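Local coordinates for pvivax hypothetical protein (Plasmodium vivax, PDB 2B30) that is a putative HAD-superfamily hydrolase of the Cof-like subfamily, probably a magnesium-dependent phosphatase, that holds a calcium ion at its metal site, at residues L29-F34 against M63-T68; V243-D248 against S257-S262; R70-I75 against G94-G99; H223-G228 against A249-A254; T100-Q105 against N230-H235. One frame throughout, in Å; residues are numbered along the deposited sequence.

Contact 1: residues L29-F34 against M63-T68. With CA (calcium ion), chain E.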
# COMPACT_ATOMS: atom_id res chain seq x y z
N LEU A 29 12.68 -0.51 -15.41
CA LEU A 29 12.26 -1.72 -14.69
C LEU A 29 10.96 -2.24 -15.28
O LEU A 29 9.97 -1.51 -15.34
CB LEU A 29 12.02 -1.41 -13.21
CG LEU A 29 12.43 -2.45 -12.17
CD1 LEU A 29 11.67 -2.21 -10.86
CD2 LEU A 29 12.25 -3.87 -12.62
N LEU A 30 10.96 -3.51 -15.71
CA LEU A 30 9.74 -4.16 -16.19
C LEU A 30 9.21 -5.10 -15.10
O LEU A 30 9.89 -6.06 -14.72
CB LEU A 30 9.99 -4.95 -17.48
CG LEU A 30 10.68 -4.23 -18.65
CD1 LEU A 30 10.81 -5.16 -19.86
CD2 LEU A 30 9.97 -2.94 -19.04
N LEU A 31 8.01 -4.80 -14.61
CA LEU A 31 7.36 -5.60 -13.57
C LEU A 31 6.17 -6.34 -14.18
O LEU A 31 5.14 -5.74 -14.47
CB LEU A 31 6.90 -4.70 -12.42
CG LEU A 31 7.98 -3.88 -11.71
CD1 LEU A 31 7.31 -3.08 -10.63
CD2 LEU A 31 9.14 -4.72 -11.11
N ILE A 32 6.31 -7.65 -14.34
CA ILE A 32 5.40 -8.44 -15.15
C ILE A 32 4.69 -9.45 -14.28
O ILE A 32 5.35 -10.26 -13.62
CB ILE A 32 6.18 -9.19 -16.23
CG1 ILE A 32 7.09 -8.22 -16.99
CG2 ILE A 32 5.22 -9.93 -17.17
CD1 ILE A 32 7.93 -8.89 -18.08
N ASP A 33 3.36 -9.42 -14.28
CA ASP A 33 2.59 -10.47 -13.60
C ASP A 33 2.73 -11.79 -14.36
O ASP A 33 2.96 -11.78 -15.56
CB ASP A 33 1.12 -10.06 -13.50
CG ASP A 33 0.26 -11.12 -12.85
OD1 ASP A 33 0.64 -11.70 -11.81
OD2 ASP A 33 -0.83 -11.38 -13.39
N PHE A 34 2.62 -12.91 -13.65
CA PHE A 34 2.76 -14.21 -14.29
C PHE A 34 1.41 -14.73 -14.83
O PHE A 34 1.13 -14.54 -16.02
CB PHE A 34 3.45 -15.23 -13.37
CG PHE A 34 4.10 -16.37 -14.11
CD1 PHE A 34 5.23 -16.14 -14.90
CD2 PHE A 34 3.59 -17.66 -14.03
CE1 PHE A 34 5.84 -17.18 -15.60
CE2 PHE A 34 4.20 -18.72 -14.72
CZ PHE A 34 5.32 -18.48 -15.51
N MET A 63 15.93 -4.09 -16.55
CA MET A 63 15.82 -4.98 -15.41
C MET A 63 14.41 -5.52 -15.43
O MET A 63 13.43 -4.77 -15.59
CB MET A 63 16.08 -4.26 -14.09
CG MET A 63 15.98 -5.18 -12.88
SD MET A 63 16.76 -4.54 -11.38
CE MET A 63 18.51 -4.63 -11.79
N VAL A 64 14.29 -6.83 -15.26
CA VAL A 64 13.02 -7.50 -15.37
C VAL A 64 12.78 -8.25 -14.07
O VAL A 64 13.66 -8.95 -13.56
CB VAL A 64 13.04 -8.47 -16.55
CG1 VAL A 64 11.85 -9.42 -16.52
CG2 VAL A 64 13.09 -7.69 -17.85
N SER A 65 11.58 -8.06 -13.53
CA SER A 65 11.16 -8.74 -12.31
C SER A 65 9.73 -9.22 -12.46
O SER A 65 8.81 -8.45 -12.75
CB SER A 65 11.27 -7.81 -11.10
OG SER A 65 10.62 -8.39 -9.98
N ILE A 66 9.54 -10.51 -12.27
CA ILE A 66 8.21 -11.06 -12.28
C ILE A 66 7.63 -10.93 -10.88
O ILE A 66 8.27 -11.28 -9.90
CB ILE A 66 8.23 -12.49 -12.80
CG1 ILE A 66 8.49 -12.44 -14.31
CG2 ILE A 66 6.89 -13.15 -12.50
CD1 ILE A 66 8.81 -13.75 -14.93
N CYS A 67 6.42 -10.40 -10.81
CA CYS A 67 5.75 -10.16 -9.55
C CYS A 67 4.51 -11.05 -9.50
O CYS A 67 3.59 -10.88 -10.31
CB CYS A 67 5.39 -8.68 -9.46
SG CYS A 67 6.84 -7.59 -9.77
N THR A 68 4.50 -12.01 -8.59
CA THR A 68 3.46 -13.03 -8.59
C THR A 68 3.18 -13.63 -7.23
O THR A 68 3.99 -13.49 -6.31
CB THR A 68 3.83 -14.18 -9.54
OG1 THR A 68 2.72 -15.09 -9.68
CG2 THR A 68 5.07 -14.93 -9.02
CA CA E . -1.92 -12.86 -12.14
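Strands 29-33 and 63-67 run parallel, their axes 4.5 Å apart at closest approach and turned by 28°, in register from Leu29 and Met63 to Ile32 and Ile66. Leu30 and Ile32 use both their N-H and their C=O toward the second strand. The bond from Leu30 N to Met63 O is 2.8 Å and nearly straight; Cys67 N reaches Ile32 O at 3.0 Å from 44° above the carbonyl plane. On the sheet face bearing Leu29, Leu31, Ser65 and Cys67, Leu31 CD2 lies 3.8 Å from Ser65 CB and 3.9 Å from Cys67 SG, and Leu29 CD2 packs on Met63. Helix 225-235 covers this side. On the reverse face the side chains of Leu30 and Val64 cross obliquely, Leu30 CD1 4.0 Å from Val64 CG2. Past the strand, Phe34 lays its CB against Ile66 CG2 and Thr68 OG1, next to helix 72-79. Asp33 has CG anti to its backbone N (chi1 178°), which sends the carboxylate beyond the strand end to the calcium ion. There OD2 binds at 2.2 Å and OD1 more loosely at 2.8 Å, while OD2 also takes a hydrogen bond from Thr37. This is the position of the first HAD motif at the tip of the first core strand. With both oxygens engaged by the cation, Asp33 is probably ionised, at the end of an apolar strand.

Contact 2: residues V243-D248 against S257-S262. With CA (calcium ion), chain E.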
# COMPACT_ATOMS: atom_id res chain seq x y z
N VAL A 243 9.22 2.85 -13.64
CA VAL A 243 8.69 1.51 -13.46
C VAL A 243 7.50 1.28 -14.37
O VAL A 243 6.53 2.03 -14.29
CB VAL A 243 8.26 1.31 -11.99
CG1 VAL A 243 7.61 -0.05 -11.81
CG2 VAL A 243 9.45 1.46 -11.06
N LEU A 244 7.58 0.26 -15.23
CA LEU A 244 6.43 -0.17 -16.01
C LEU A 244 5.92 -1.51 -15.52
O LEU A 244 6.69 -2.47 -15.40
CB LEU A 244 6.74 -0.28 -17.51
CG LEU A 244 5.62 -0.92 -18.35
CD1 LEU A 244 5.28 -0.07 -19.54
CD2 LEU A 244 5.94 -2.34 -18.78
N VAL A 245 4.61 -1.58 -15.30
CA VAL A 245 3.99 -2.73 -14.66
C VAL A 245 2.74 -3.18 -15.44
O VAL A 245 2.05 -2.36 -16.04
CB VAL A 245 3.64 -2.41 -13.18
CG1 VAL A 245 2.60 -1.33 -13.08
CG2 VAL A 245 3.17 -3.64 -12.44
N VAL A 246 2.48 -4.49 -15.42
CA VAL A 246 1.34 -5.06 -16.14
C VAL A 246 0.73 -6.23 -15.35
O VAL A 246 1.46 -7.04 -14.78
CB VAL A 246 1.74 -5.43 -17.63
CG1 VAL A 246 2.82 -6.48 -17.68
CG2 VAL A 246 0.52 -5.88 -18.43
N GLY A 247 -0.60 -6.31 -15.31
CA GLY A 247 -1.28 -7.31 -14.48
C GLY A 247 -2.75 -7.52 -14.82
O GLY A 247 -3.23 -7.02 -15.84
N ASP A 248 -3.46 -8.26 -13.98
CA ASP A 248 -4.79 -8.73 -14.35
C ASP A 248 -5.81 -8.93 -13.23
O ASP A 248 -7.01 -8.88 -13.50
CB ASP A 248 -4.67 -10.05 -15.12
CG ASP A 248 -4.30 -11.20 -14.22
OD1 ASP A 248 -3.22 -11.15 -13.60
OD2 ASP A 248 -5.09 -12.16 -14.12
N SER A 257 -2.28 0.59 -9.28
CA SER A 257 -2.74 1.91 -8.81
C SER A 257 -1.60 2.88 -8.54
O SER A 257 -1.69 4.04 -8.92
CB SER A 257 -3.56 1.76 -7.53
OG SER A 257 -4.79 1.11 -7.78
N ASN A 258 -0.54 2.41 -7.89
CA ASN A 258 0.54 3.29 -7.43
C ASN A 258 1.66 3.55 -8.44
O ASN A 258 2.58 4.32 -8.17
CB ASN A 258 1.12 2.78 -6.12
CG ASN A 258 0.10 2.72 -5.01
OD1 ASN A 258 -0.68 1.79 -4.94
ND2 ASN A 258 0.09 3.72 -4.14
N PHE A 259 1.59 2.93 -9.61
CA PHE A 259 2.56 3.19 -10.64
C PHE A 259 1.92 3.93 -11.81
O PHE A 259 0.70 3.87 -12.00
CB PHE A 259 3.22 1.89 -11.06
CG PHE A 259 4.22 1.39 -10.06
CD1 PHE A 259 5.38 2.12 -9.79
CD2 PHE A 259 4.00 0.21 -9.37
CE1 PHE A 259 6.31 1.68 -8.85
CE2 PHE A 259 4.92 -0.24 -8.42
CZ PHE A 259 6.07 0.50 -8.16
N LYS A 260 2.75 4.66 -12.57
CA LYS A 260 2.27 5.55 -13.62
C LYS A 260 2.09 4.80 -14.92
O LYS A 260 1.08 4.96 -15.58
CB LYS A 260 3.25 6.72 -13.85
CG LYS A 260 2.74 7.76 -14.87
CD LYS A 260 3.83 8.74 -15.28
CE LYS A 260 4.08 9.77 -14.24
NZ LYS A 260 5.36 10.50 -14.43
N TYR A 261 3.09 4.02 -15.30
CA TYR A 261 3.01 3.25 -16.54
C TYR A 261 2.50 1.86 -16.22
O TYR A 261 3.23 0.87 -16.37
CB TYR A 261 4.36 3.25 -17.26
CG TYR A 261 4.82 4.67 -17.50
CD1 TYR A 261 4.14 5.49 -18.38
CD2 TYR A 261 5.88 5.20 -16.79
CE1 TYR A 261 4.53 6.81 -18.57
CE2 TYR A 261 6.28 6.51 -16.98
CZ TYR A 261 5.61 7.31 -17.86
OH TYR A 261 6.02 8.61 -18.02
N SER A 262 1.24 1.80 -15.79
CA SER A 262 0.60 0.56 -15.37
C SER A 262 -0.43 0.14 -16.39
O SER A 262 -1.25 0.95 -16.86
CB SER A 262 -0.04 0.70 -13.99
OG SER A 262 -1.15 1.58 -13.99
CA CA E . -1.92 -12.86 -12.14
O HOH W 1 5.57 4.27 -13.54
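Phe259 is the side chain that binds the turn before strand 261-264 to strand 243-247. Its CB lies 3.9 Å from Val245 CG1, and with CG anti to the carbonyl carbon the ring swings back toward Val243. CG is 4.1 Å from Val243 CG1, CD1 and CE1 approach that methyl more closely, and CZ at the tip is 4.0 Å from it. The methyl sits over one ring face, a CH-pi contact 3.8 Å from the centroid and 17° off the normal, displaced toward the CD1-CE1 side. The ring also meets Tyr226 of helix 225-235. Beyond it the chain makes an inverse gamma turn centred on Tyr261, whose O accepts from Val245 N at 3.0 Å, within the carbonyl plane. A water bridges Val243 O and Tyr261 N where the second strand begins. Val245 CG1 packs 3.5 Å from Ser262 CB, while Ser262 OG bonds to Leu256 O and Lys277 N. Asp248, just past the first strand, gives OD1 to calcium at 2.6 Å. Parallel strands joined through helix 253-257 form the beta-alpha-beta unit that, in the Rossmann-like HAD core, carries an acidic metal-binding loop at the strand's C-terminal end.

Contact 3: residues R70-I75 against G94-G99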
# COMPACT_ATOMS: atom_id res chain seq x y z
N ARG A 70 3.05 -16.85 -7.00
CA ARG A 70 3.80 -18.10 -7.03
C ARG A 70 5.17 -17.94 -6.40
O ARG A 70 5.62 -16.84 -6.11
CB ARG A 70 3.91 -18.61 -8.46
CG ARG A 70 2.59 -19.15 -8.97
CD ARG A 70 2.46 -19.17 -10.48
NE ARG A 70 3.05 -20.37 -11.05
CZ ARG A 70 2.62 -21.01 -12.14
NH1 ARG A 70 1.58 -20.59 -12.84
NH2 ARG A 70 3.26 -22.09 -12.54
N SER A 71 5.83 -19.08 -6.18
CA SER A 71 7.19 -19.11 -5.67
C SER A 71 8.12 -18.98 -6.86
O SER A 71 7.66 -19.09 -8.00
CB SER A 71 7.44 -20.43 -4.96
OG SER A 71 7.40 -21.52 -5.87
N LYS A 72 9.42 -18.75 -6.61
CA LYS A 72 10.41 -18.65 -7.71
C LYS A 72 10.46 -19.95 -8.50
O LYS A 72 10.26 -19.93 -9.71
CB LYS A 72 11.82 -18.30 -7.19
CG LYS A 72 12.88 -18.20 -8.30
CD LYS A 72 14.19 -17.50 -7.83
CE LYS A 72 15.04 -18.37 -6.93
NZ LYS A 72 15.32 -19.72 -7.52
N VAL A 73 10.72 -21.05 -7.81
CA VAL A 73 10.82 -22.37 -8.44
C VAL A 73 9.52 -22.74 -9.16
O VAL A 73 9.55 -23.45 -10.16
CB VAL A 73 11.19 -23.50 -7.43
CG1 VAL A 73 12.55 -23.26 -6.82
CG2 VAL A 73 10.14 -23.64 -6.34
N GLY A 74 8.39 -22.27 -8.65
CA GLY A 74 7.11 -22.48 -9.31
C GLY A 74 7.13 -21.83 -10.69
O GLY A 74 6.66 -22.42 -11.66
N ILE A 75 7.69 -20.63 -10.75
CA ILE A 75 7.80 -19.89 -12.00
C ILE A 75 8.85 -20.47 -12.94
O ILE A 75 8.65 -20.48 -14.15
CB ILE A 75 8.02 -18.38 -11.72
CG1 ILE A 75 6.72 -17.65 -11.97
CG2 ILE A 75 9.13 -17.78 -12.58
CD1 ILE A 75 6.78 -16.22 -11.62
N GLY A 94 13.21 -10.74 -8.32
CA GLY A 94 11.84 -11.19 -8.30
C GLY A 94 11.06 -10.91 -7.03
O GLY A 94 11.62 -10.87 -5.94
N VAL A 95 9.76 -10.70 -7.20
CA VAL A 95 8.81 -10.54 -6.12
C VAL A 95 7.87 -11.74 -6.15
O VAL A 95 7.08 -11.91 -7.09
CB VAL A 95 8.00 -9.24 -6.29
CG1 VAL A 95 6.93 -9.13 -5.22
CG2 VAL A 95 8.92 -8.03 -6.25
N TYR A 96 7.96 -12.58 -5.13
CA TYR A 96 7.25 -13.83 -5.12
C TYR A 96 6.36 -13.93 -3.91
O TYR A 96 6.57 -13.22 -2.92
CB TYR A 96 8.25 -14.97 -5.15
CG TYR A 96 9.12 -14.93 -6.37
CD1 TYR A 96 8.59 -15.22 -7.61
CD2 TYR A 96 10.47 -14.56 -6.30
CE1 TYR A 96 9.37 -15.18 -8.76
CE2 TYR A 96 11.26 -14.52 -7.45
CZ TYR A 96 10.69 -14.83 -8.67
OH TYR A 96 11.42 -14.80 -9.81
N ILE A 97 5.35 -14.80 -3.99
CA ILE A 97 4.43 -15.04 -2.89
C ILE A 97 3.83 -13.73 -2.39
O ILE A 97 3.87 -13.41 -1.20
CB ILE A 97 5.10 -15.83 -1.72
CG1 ILE A 97 5.89 -17.03 -2.27
CG2 ILE A 97 4.04 -16.29 -0.69
CD1 ILE A 97 6.23 -18.08 -1.20
N ASN A 98 3.30 -12.97 -3.34
CA ASN A 98 2.59 -11.73 -3.07
C ASN A 98 3.38 -10.73 -2.24
O ASN A 98 2.82 -9.99 -1.42
CB ASN A 98 1.20 -12.02 -2.48
CG ASN A 98 0.25 -12.57 -3.52
OD1 ASN A 98 0.51 -12.43 -4.72
ND2 ASN A 98 -0.86 -13.18 -3.08
N GLY A 99 4.69 -10.71 -2.47
CA GLY A 99 5.54 -9.70 -1.86
C GLY A 99 6.21 -10.08 -0.56
O GLY A 99 6.93 -9.26 0.01
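Tyr96 gives up more surface here than any other residue. With its CG anti to the carbonyl carbon (chi1 -60°), the ring leans from strand 94-96 onto the first turn of helix 72-79. Lys72 lies over one ring face: its CA stands above the centre, and its CB makes a CH-pi contact 3.9 Å from the centroid, 15° off the normal. Lys72 CG follows the ring to Tyr96 OH at 4.0 Å before the chain bends away at chi3. Ile75 comes from another direction, its CD1 in the ring plane at the edge and 4.0 Å from Tyr96 CE1. The hydroxyl has its polar partner in Gly91 O. Such packing of a helix against the sheet belongs to the Rossmann-like HAD core, in which helix 72-79 follows strand 63-67 and strand 94-96 lies beside that strand. Ser71 is the helix N-cap, its OG accepting from Gly74 N at 3.0 Å. Arg70 takes part through its backbone, since its side chain points away: Arg70 O is 3.4 Å from Tyr96 CB and accepts from Ile97 N at 3.0 Å, the donor lying 40° above the carbonyl plane. The guanidinium forms salt bridges with Asp35, a residue of the calcium site, and with Glu162, and bonds to Tyr160 O. Beside the Ile97 N to Arg70 O bond, Ile97 CG1 rests 4.2 Å from Ser71 CA.

Contact 4: residues H223-G228 against A249-A254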
# COMPACT_ATOMS: atom_id res chain seq x y z
N HIS A 223 1.33 -6.98 3.57
CA HIS A 223 2.19 -7.25 2.41
C HIS A 223 1.39 -7.48 1.14
O HIS A 223 0.35 -8.13 1.15
CB HIS A 223 3.09 -8.47 2.66
CG HIS A 223 4.08 -8.27 3.76
ND1 HIS A 223 5.24 -7.56 3.58
CD2 HIS A 223 4.06 -8.65 5.06
CE1 HIS A 223 5.91 -7.51 4.72
NE2 HIS A 223 5.21 -8.17 5.64
N ASP A 224 1.89 -6.94 0.04
CA ASP A 224 1.40 -7.30 -1.28
C ASP A 224 2.55 -7.14 -2.29
O ASP A 224 3.70 -6.92 -1.89
CB ASP A 224 0.19 -6.46 -1.66
CG ASP A 224 0.56 -5.04 -1.95
OD1 ASP A 224 1.00 -4.35 -1.00
OD2 ASP A 224 0.42 -4.61 -3.12
N LYS A 225 2.26 -7.29 -3.58
CA LYS A 225 3.28 -7.14 -4.61
C LYS A 225 3.93 -5.76 -4.53
O LYS A 225 5.16 -5.66 -4.62
CB LYS A 225 2.69 -7.37 -6.01
CG LYS A 225 2.36 -8.84 -6.31
CD LYS A 225 1.92 -9.03 -7.77
CE LYS A 225 1.14 -10.32 -7.97
NZ LYS A 225 0.99 -10.68 -9.41
N TYR A 226 3.13 -4.72 -4.33
CA TYR A 226 3.65 -3.34 -4.26
C TYR A 226 4.70 -3.11 -3.14
O TYR A 226 5.74 -2.50 -3.40
CB TYR A 226 2.50 -2.33 -4.12
CG TYR A 226 2.95 -0.87 -4.11
CD1 TYR A 226 3.62 -0.33 -5.21
CD2 TYR A 226 2.70 -0.03 -3.02
CE1 TYR A 226 4.03 1.00 -5.22
CE2 TYR A 226 3.11 1.32 -3.01
CZ TYR A 226 3.78 1.82 -4.11
OH TYR A 226 4.20 3.12 -4.14
N THR A 227 4.43 -3.60 -1.93
CA THR A 227 5.35 -3.38 -0.81
C THR A 227 6.62 -4.17 -0.99
O THR A 227 7.69 -3.72 -0.57
CB THR A 227 4.78 -3.81 0.53
OG1 THR A 227 4.48 -5.22 0.52
CG2 THR A 227 3.55 -3.01 0.86
N GLY A 228 6.50 -5.35 -1.60
CA GLY A 228 7.66 -6.18 -1.96
C GLY A 228 8.49 -5.51 -3.05
O GLY A 228 9.71 -5.41 -2.92
N ALA A 249 -5.35 -9.14 -12.00
CA ALA A 249 -6.22 -9.66 -10.94
C ALA A 249 -6.17 -8.82 -9.65
O ALA A 249 -5.54 -7.76 -9.59
CB ALA A 249 -5.83 -11.10 -10.66
N GLU A 250 -6.86 -9.31 -8.63
CA GLU A 250 -6.95 -8.64 -7.33
C GLU A 250 -5.58 -8.37 -6.68
O GLU A 250 -5.35 -7.30 -6.10
CB GLU A 250 -7.82 -9.45 -6.38
CG GLU A 250 -8.33 -8.69 -5.18
CD GLU A 250 -9.27 -9.52 -4.32
OE1 GLU A 250 -8.84 -10.59 -3.82
OE2 GLU A 250 -10.43 -9.10 -4.14
N ASN A 251 -4.66 -9.34 -6.78
CA ASN A 251 -3.34 -9.19 -6.17
C ASN A 251 -2.36 -8.31 -6.97
O ASN A 251 -1.19 -8.18 -6.60
CB ASN A 251 -2.72 -10.57 -5.87
CG ASN A 251 -2.41 -11.35 -7.12
OD1 ASN A 251 -3.01 -11.14 -8.17
ND2 ASN A 251 -1.46 -12.27 -7.02
N ASP A 252 -2.85 -7.72 -8.06
CA ASP A 252 -2.07 -6.76 -8.86
C ASP A 252 -2.51 -5.31 -8.63
O ASP A 252 -1.85 -4.38 -9.07
CB ASP A 252 -2.21 -7.07 -10.36
CG ASP A 252 -1.70 -8.43 -10.74
OD1 ASP A 252 -0.53 -8.75 -10.41
OD2 ASP A 252 -2.45 -9.19 -11.39
N ILE A 253 -3.64 -5.10 -7.97
CA ILE A 253 -4.27 -3.78 -7.94
C ILE A 253 -3.43 -2.68 -7.30
O ILE A 253 -3.42 -1.53 -7.77
CB ILE A 253 -5.65 -3.84 -7.24
CG1 ILE A 253 -6.64 -4.65 -8.09
CG2 ILE A 253 -6.21 -2.44 -6.98
CD1 ILE A 253 -7.75 -5.18 -7.27
N ALA A 254 -2.73 -3.01 -6.22
CA ALA A 254 -1.91 -2.02 -5.52
C ALA A 254 -0.73 -1.59 -6.37
O ALA A 254 -0.31 -0.45 -6.27
CB ALA A 254 -1.43 -2.53 -4.20
O HOH W 2 -0.24 -8.74 -4.12
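The start of helix 225-235 meets the loop leading to helix 253-257, bringing together what correspond to the lysine and acidic-loop motifs of the HAD active site. The tight part is built on Lys225. Beyond CG its chain is extended and runs alongside Asp252, CD passing 3.4 Å from Asn251 O and CE 3.4 Å from Asn251 ND2. The ammonium then forms a salt bridge, NZ to Asp252 OD1 at 2.7 Å on the syn lone pair, and also donates to Cys67 O. Asp252 is held from its other oxygen: OD2 accepts from Ala249 N at 3.0 Å with its anti lone pair, and from Asp248 N, so the carboxylate cannot easily turn. Two backbone donors and a lysine would favour its ionised form, and calcium lies nearby although this chain's Asp252 does not bind it in the model. Asn251 ND2 is tied to Asn98. Away from this polar knot the contact loosens. A water spans the gap, accepting from Lys225 N and donating to Asn251 O. Tyr226 CB lies 3.9 Å from CB of the partly exposed Ala254, with Tyr226 CG near Ala254 O, while the ring leads off and its OH bonds to Gly222 O of the second subunit. Asp224 is the N-cap, with OD2 near Ala254 CB and accepting from Tyr226 N at 3.0 Å, met from 72° above the carboxylate plane.

Contact 5: residues T100-Q105 against N230-H235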
# COMPACT_ATOMS: atom_id res chain seq x y z
N THR A 100 5.98 -11.32 -0.12
CA THR A 100 6.57 -11.81 1.12
C THR A 100 7.95 -12.46 0.89
O THR A 100 8.72 -12.67 1.84
CB THR A 100 5.62 -12.79 1.84
OG1 THR A 100 5.26 -13.85 0.96
CG2 THR A 100 4.36 -12.08 2.26
N ILE A 101 8.29 -12.76 -0.37
CA ILE A 101 9.64 -13.20 -0.70
C ILE A 101 10.18 -12.37 -1.87
O ILE A 101 9.54 -12.28 -2.91
CB ILE A 101 9.72 -14.71 -1.05
CG1 ILE A 101 9.34 -15.54 0.17
CG2 ILE A 101 11.15 -15.11 -1.48
CD1 ILE A 101 9.20 -17.03 -0.13
N VAL A 102 11.37 -11.80 -1.69
CA VAL A 102 11.97 -10.92 -2.70
C VAL A 102 13.45 -11.24 -2.89
O VAL A 102 14.20 -11.31 -1.91
CB VAL A 102 11.84 -9.44 -2.30
CG1 VAL A 102 12.42 -8.54 -3.38
CG2 VAL A 102 10.39 -9.09 -2.02
N TYR A 103 13.87 -11.43 -4.14
CA TYR A 103 15.27 -11.68 -4.48
C TYR A 103 15.83 -10.55 -5.32
O TYR A 103 15.16 -10.04 -6.22
CB TYR A 103 15.40 -12.98 -5.26
CG TYR A 103 14.99 -14.20 -4.49
CD1 TYR A 103 15.71 -14.63 -3.39
CD2 TYR A 103 13.87 -14.93 -4.86
CE1 TYR A 103 15.32 -15.76 -2.68
CE2 TYR A 103 13.48 -16.06 -4.16
CZ TYR A 103 14.20 -16.46 -3.08
OH TYR A 103 13.80 -17.56 -2.39
N ASP A 104 17.07 -10.15 -5.02
CA ASP A 104 17.74 -9.17 -5.89
C ASP A 104 18.32 -9.90 -7.10
O ASP A 104 18.22 -11.13 -7.19
CB ASP A 104 18.78 -8.30 -5.13
CG ASP A 104 20.06 -9.05 -4.72
OD1 ASP A 104 20.22 -10.28 -4.93
OD2 ASP A 104 20.93 -8.38 -4.16
N GLN A 105 18.90 -9.15 -8.02
CA GLN A 105 19.40 -9.71 -9.28
C GLN A 105 20.41 -10.86 -9.06
O GLN A 105 20.49 -11.79 -9.86
CB GLN A 105 20.04 -8.59 -10.10
CG GLN A 105 20.48 -8.96 -11.48
CD GLN A 105 20.61 -7.74 -12.33
OE1 GLN A 105 21.23 -6.75 -11.92
NE2 GLN A 105 20.02 -7.76 -13.51
N ASN A 230 8.86 -2.47 -3.60
CA ASN A 230 9.55 -1.30 -3.06
C ASN A 230 10.96 -1.63 -2.55
O ASN A 230 11.84 -0.78 -2.58
CB ASN A 230 8.73 -0.60 -1.97
CG ASN A 230 7.59 0.29 -2.56
OD1 ASN A 230 7.50 0.49 -3.78
ND2 ASN A 230 6.73 0.82 -1.67
N TYR A 231 11.17 -2.87 -2.11
CA TYR A 231 12.52 -3.33 -1.76
C TYR A 231 13.46 -3.23 -2.95
O TYR A 231 14.61 -2.82 -2.79
CB TYR A 231 12.53 -4.76 -1.20
CG TYR A 231 12.13 -4.79 0.25
CD1 TYR A 231 13.08 -4.89 1.26
CD2 TYR A 231 10.79 -4.66 0.62
CE1 TYR A 231 12.71 -4.89 2.58
CE2 TYR A 231 10.42 -4.66 1.93
CZ TYR A 231 11.38 -4.77 2.91
OH TYR A 231 10.96 -4.77 4.22
N LEU A 232 12.96 -3.59 -4.14
CA LEU A 232 13.75 -3.52 -5.38
C LEU A 232 14.00 -2.09 -5.81
O LEU A 232 15.08 -1.74 -6.29
CB LEU A 232 13.07 -4.29 -6.51
CG LEU A 232 13.06 -5.82 -6.38
CD1 LEU A 232 12.38 -6.43 -7.61
CD2 LEU A 232 14.47 -6.36 -6.20
N LEU A 233 12.99 -1.24 -5.63
CA LEU A 233 13.15 0.18 -5.94
C LEU A 233 14.23 0.82 -5.07
O LEU A 233 15.06 1.58 -5.56
CB LEU A 233 11.82 0.93 -5.77
CG LEU A 233 10.61 0.35 -6.51
CD1 LEU A 233 9.44 1.30 -6.40
CD2 LEU A 233 10.92 0.05 -7.97
N LYS A 234 14.19 0.51 -3.77
CA LYS A 234 15.15 1.04 -2.81
C LYS A 234 16.54 0.46 -3.04
O LYS A 234 17.52 1.20 -3.04
CB LYS A 234 14.69 0.76 -1.37
CG LYS A 234 13.55 1.66 -0.91
CD LYS A 234 14.07 3.00 -0.39
CE LYS A 234 14.49 2.89 1.08
NZ LYS A 234 15.22 4.10 1.58
N HIS A 235 16.61 -0.85 -3.26
CA HIS A 235 17.88 -1.53 -3.44
C HIS A 235 18.65 -1.00 -4.66
O HIS A 235 19.88 -0.87 -4.61
CB HIS A 235 17.67 -3.05 -3.56
CG HIS A 235 18.93 -3.86 -3.41
ND1 HIS A 235 19.58 -4.02 -2.21
CD2 HIS A 235 19.64 -4.57 -4.32
CE1 HIS A 235 20.65 -4.78 -2.38
NE2 HIS A 235 20.70 -5.13 -3.66
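Val102 and Leu232 cross obliquely where helix 225-235 lies over strand 101-103, their axes 9.2 Å apart and 29° from parallel. Val102 holds CG1 anti to its backbone N, so that this methyl does the touching: it is 4.1 Å from Leu232 CG and 4.4 Å from Tyr231 CB. Leu232 extends toward the strand, its CG anti to the carbonyl carbon and its chain straight through chi2, and CD2 at the tip comes 3.7 Å from Tyr103 O. The same leucine touches Val95 of the adjacent strand 94-96 and Ser65 of strand 63-67 beyond it. Tyr231 contributes little beyond CB; its ring heads off and its OH bonds to Lys234 NZ of the second subunit. Toward the end of the strand the side chains are polar. His235, with CG anti to its backbone N, turns its imidazole onto Asp104, the ring and carboxylate planes 55° apart; Asp104 OD2 lies 3.3 Å from His235 NE2 and Asp104 CB 3.9 Å from His235 CD2. Asp104 OD1 is taken by Tyr108 N. The contact grades from an apolar interior, packing helix on sheet, to a polar end where His235 is exposed; the nearby carboxylate might favour a protonated imidazole.

Overall arrangement
Contacts 1, 2, 3 and 5 reach the mixed sheet of the HAD core, in which strands 101-103, 94-96, 63-67, 29-33, 243-247 and 261-264 follow one another from contact 5 across to contact 2. The centres of contacts 1 and 2, and of 1 and 3, are about 10 Å apart, and those of 2 and 3 about 18 Å. Along the chain contact 1 closes before the others open; contact 3 precedes 2 and 4, and contact 4 alternates with both 2 and 5. Helix 225-235 serves contacts 4 and 5. Contacts 1 and 2 supply Asp33 and Asp248 to one calcium ion, with contact 4 beside them, so sequence-distant motifs converge on one probable active site.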